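Local coordinates for protein thymidylate kinase (Ehrlichia chaffeensis, PDB 3LD9) that probably phosphorylates dTMP to dTDP with ATP as phosphate donor, in both the de novo and salvage routes to dTTP, at residues S83-F88 with S132-L137. Sequence-based numbering, arbitrary orientation.
Sequences SELLFF and SLIDQL
Leu-85 reaches from helix 81-105 to Ile-134 and Leu-137 on helix 131-141. Its CB already points toward helix 131-141, and with CG anti to the backbone N (chi1 164°) the two methyls carry on in that direction. The CD2 methyl does most of the touching. It lies 3.9 Å from Ile-134 CG1 and also 3.9 Å from Leu-137 CD1, so it is held between two residues about one helical turn apart. The CD1 methyl stays on the Ile-134 side, 4.2 Å from the same CG1. Leu-85 also packs on Thr-119 and Gln-123 of helix 116-126, and Ile-134 meets Ile-120 there, so this third helix closes one flank of the contact.

Leu-86 follows on the flank of its helix. Its CB does not aim at the partner, but the CD2 methyl lies 4.1 Å from Leu-137 CD1. The two leucine side chains meet at about a right angle. Leu-137 CD1 therefore serves both leucines of 83-88. Leu-86 also packs on Ala-90 of the second subunit, and Leu-133 packs on Leu-140 of that subunit, which places the contact beside the interface with the second subunit.

The two helices run nearly parallel, with their segment axes 11.4 Å apart at the closest point and inclined by 22°. At this spacing the backbones stay apart and the contact is made by side chains. It joins two helices of the P-loop kinase fold, away from the predicted ATP-binding loop. The junction is made of aliphatic carbon alone. It is held by dispersion and the exclusion of water, with no hydrogen bond between the segments.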
ATOM      1  N   SER A  83     -20.145   8.638  -8.450  1.00 22.18           N
ATOM      2  CA  SER A  83     -18.939   7.842  -8.522  1.00 20.93           C
ATOM      3  C   SER A  83     -17.822   8.520  -7.755  1.00 21.08           C
ATOM      4  O   SER A  83     -17.116   7.870  -6.943  1.00 20.75           O
ATOM      5  CB  SER A  83     -18.541   7.610  -9.986  1.00 22.04           C
ATOM      6  OG  SER A  83     -17.394   6.789 -10.098  1.00 20.61           O
ATOM      7  N   GLU A  84     -17.659   9.828  -7.963  1.00 21.14           N
ATOM      8  CA  GLU A  84     -16.545  10.545  -7.355  1.00 20.60           C
ATOM      9  C   GLU A  84     -16.673  10.524  -5.835  1.00 19.51           C
ATOM     10  O   GLU A  84     -15.694  10.288  -5.122  1.00 17.77           O
ATOM     11  CB  GLU A  84     -16.454  11.980  -7.877  1.00 22.58           C
ATOM     12  CG  GLU A  84     -15.322  12.836  -7.259  1.00 24.08           C
ATOM     13  CD  GLU A  84     -15.352  14.291  -7.720  1.00 27.99           C
ATOM     14  OE1 GLU A  84     -16.394  14.746  -8.163  1.00 31.46           O
ATOM     15  OE2 GLU A  84     -14.339  14.992  -7.610  1.00 31.72           O
ATOM     16  N   LEU A  85     -17.873  10.753  -5.338  1.00 19.37           N
ATOM     17  CA  LEU A  85     -18.131  10.633  -3.907  1.00 19.24           C
ATOM     18  C   LEU A  85     -17.688   9.253  -3.385  1.00 17.95           C
ATOM     19  O   LEU A  85     -16.999   9.155  -2.385  1.00 17.09           O
ATOM     20  CB  LEU A  85     -19.617  10.846  -3.630  1.00 20.16           C
ATOM     21  CG  LEU A  85     -20.145  10.395  -2.275  1.00 20.90           C
ATOM     22  CD1 LEU A  85     -19.494  11.199  -1.170  1.00 18.75           C
ATOM     23  CD2 LEU A  85     -21.645  10.586  -2.245  1.00 19.92           C
ATOM     24  N   LEU A  86     -18.077   8.194  -4.080  1.00 17.48           N
ATOM     25  CA  LEU A  86     -17.787   6.861  -3.588  1.00 17.56           C
ATOM     26  C   LEU A  86     -16.287   6.577  -3.646  1.00 17.33           C
ATOM     27  O   LEU A  86     -15.753   5.897  -2.754  1.00 17.99           O
ATOM     28  CB  LEU A  86     -18.606   5.804  -4.343  1.00 17.27           C
ATOM     29  CG  LEU A  86     -20.108   5.898  -3.971  1.00 18.39           C
ATOM     30  CD1 LEU A  86     -20.985   5.373  -5.096  1.00 14.18           C
ATOM     31  CD2 LEU A  86     -20.458   5.220  -2.633  1.00 18.79           C
ATOM     32  N   PHE A  87     -15.582   7.109  -4.642  1.00 16.54           N
ATOM     33  CA  PHE A  87     -14.126   6.917  -4.649  1.00 16.83           C
ATOM     34  C   PHE A  87     -13.547   7.582  -3.410  1.00 16.27           C
ATOM     35  O   PHE A  87     -12.711   6.976  -2.722  1.00 17.29           O
ATOM     36  CB  PHE A  87     -13.426   7.458  -5.895  1.00 17.12           C
ATOM     37  CG  PHE A  87     -13.469   6.536  -7.066  1.00 14.96           C
ATOM     38  CD1 PHE A  87     -12.781   5.351  -7.053  1.00 16.00           C
ATOM     39  CD2 PHE A  87     -14.159   6.898  -8.213  1.00 15.64           C
ATOM     40  CE1 PHE A  87     -12.810   4.489  -8.171  1.00 14.24           C
ATOM     41  CE2 PHE A  87     -14.223   6.074  -9.300  1.00 14.78           C
ATOM     42  CZ  PHE A  87     -13.548   4.859  -9.285  1.00 16.32           C
ATOM     43  N   PHE A  88     -14.010   8.784  -3.091  1.00 17.12           N
ATOM     44  CA  PHE A  88     -13.487   9.504  -1.913  1.00 17.87           C
ATOM     45  C   PHE A  88     -13.807   8.795  -0.600  1.00 16.95           C
ATOM     46  O   PHE A  88     -13.044   8.877   0.344  1.00 16.22           O
ATOM     47  CB  PHE A  88     -14.004  10.947  -1.798  1.00 19.22           C
ATOM     48  CG  PHE A  88     -13.547  11.881  -2.890  1.00 21.77           C
ATOM     49  CD1 PHE A  88     -12.412  11.641  -3.631  1.00 22.65           C
ATOM     50  CD2 PHE A  88     -14.285  13.044  -3.135  1.00 24.84           C
ATOM     51  CE1 PHE A  88     -12.024  12.524  -4.636  1.00 25.33           C
ATOM     52  CE2 PHE A  88     -13.899  13.957  -4.107  1.00 26.68           C
ATOM     53  CZ  PHE A  88     -12.765  13.686  -4.876  1.00 26.43           C
ATOM     54  N   SER A 132     -27.705  13.478   3.781  1.00 39.03           N
ATOM     55  CA  SER A 132     -27.931  12.408   4.734  1.00 39.17           C
ATOM     56  C   SER A 132     -27.223  11.148   4.282  1.00 37.31           C
ATOM     57  O   SER A 132     -26.649  10.445   5.112  1.00 37.42           O
ATOM     58  CB  SER A 132     -29.424  12.165   4.974  1.00 41.34           C
ATOM     59  OG  SER A 132     -30.019  11.549   3.854  1.00 44.58           O
ATOM     60  N   LEU A 133     -27.200  10.880   2.972  1.00 35.94           N
ATOM     61  CA  LEU A 133     -26.417   9.764   2.436  1.00 32.95           C
ATOM     62  C   LEU A 133     -24.928   9.910   2.722  1.00 31.38           C
ATOM     63  O   LEU A 133     -24.239   8.922   3.080  1.00 30.59           O
ATOM     64  CB  LEU A 133     -26.644   9.623   0.929  1.00 32.90           C
ATOM     65  CG  LEU A 133     -25.668   8.791   0.085  1.00 30.75           C
ATOM     66  CD1 LEU A 133     -25.702   7.313   0.495  1.00 30.38           C
ATOM     67  CD2 LEU A 133     -26.003   8.955  -1.394  1.00 31.25           C
ATOM     68  N   ILE A 134     -24.416  11.130   2.550  1.00 30.35           N
ATOM     69  CA  ILE A 134     -22.999  11.427   2.758  1.00 28.26           C
ATOM     70  C   ILE A 134     -22.655  11.285   4.239  1.00 28.21           C
ATOM     71  O   ILE A 134     -21.607  10.734   4.569  1.00 26.72           O
ATOM     72  CB  ILE A 134     -22.639  12.849   2.227  1.00 28.69           C
ATOM     73  CG1 ILE A 134     -22.835  12.897   0.708  1.00 27.76           C
ATOM     74  CG2 ILE A 134     -21.220  13.240   2.612  1.00 26.73           C
ATOM     75  CD1 ILE A 134     -22.596  14.244   0.072  1.00 27.51           C
ATOM     76  N   ASP A 135     -23.539  11.757   5.137  1.00 29.22           N
ATOM     77  CA  ASP A 135     -23.356  11.484   6.561  1.00 30.01           C
ATOM     78  C   ASP A 135     -23.257   9.975   6.871  1.00 29.38           C
ATOM     79  O   ASP A 135     -22.389   9.537   7.644  1.00 28.48           O
ATOM     80  CB  ASP A 135     -24.482  12.104   7.403  1.00 31.86           C
ATOM     81  CG  ASP A 135     -24.319  13.596   7.600  1.00 34.34           C
ATOM     82  OD1 ASP A 135     -25.348  14.225   7.932  1.00 40.77           O
ATOM     83  OD2 ASP A 135     -23.188  14.139   7.449  1.00 34.36           O
ATOM     84  N   GLN A 136     -24.153   9.201   6.269  1.00 29.87           N
ATOM     85  CA  GLN A 136     -24.183   7.760   6.476  1.00 30.59           C
ATOM     86  C   GLN A 136     -22.895   7.095   5.957  1.00 28.56           C
ATOM     87  O   GLN A 136     -22.364   6.222   6.615  1.00 28.32           O
ATOM     88  CB  GLN A 136     -25.400   7.111   5.793  1.00 31.17           C
ATOM     89  CG  GLN A 136     -26.772   7.427   6.406  1.00 36.43           C
ATOM     90  CD  GLN A 136     -27.916   6.838   5.571  1.00 40.95           C
ATOM     91  OE1 GLN A 136     -27.686   6.050   4.644  1.00 42.76           O
ATOM     92  NE2 GLN A 136     -29.148   7.216   5.898  1.00 46.41           N
ATOM     93  N   LEU A 137     -22.441   7.499   4.774  1.00 27.51           N
ATOM     94  CA  LEU A 137     -21.249   6.946   4.162  1.00 26.36           C
ATOM     95  C   LEU A 137     -20.015   7.235   5.006  1.00 26.32           C
ATOM     96  O   LEU A 137     -19.209   6.352   5.257  1.00 25.64           O
ATOM     97  CB  LEU A 137     -21.083   7.493   2.749  1.00 25.86           C
ATOM     98  CG  LEU A 137     -22.047   6.909   1.706  1.00 26.10           C
ATOM     99  CD1 LEU A 137     -21.914   7.643   0.353  1.00 22.96           C
ATOM    100  CD2 LEU A 137     -21.824   5.431   1.553  1.00 23.49           C
TER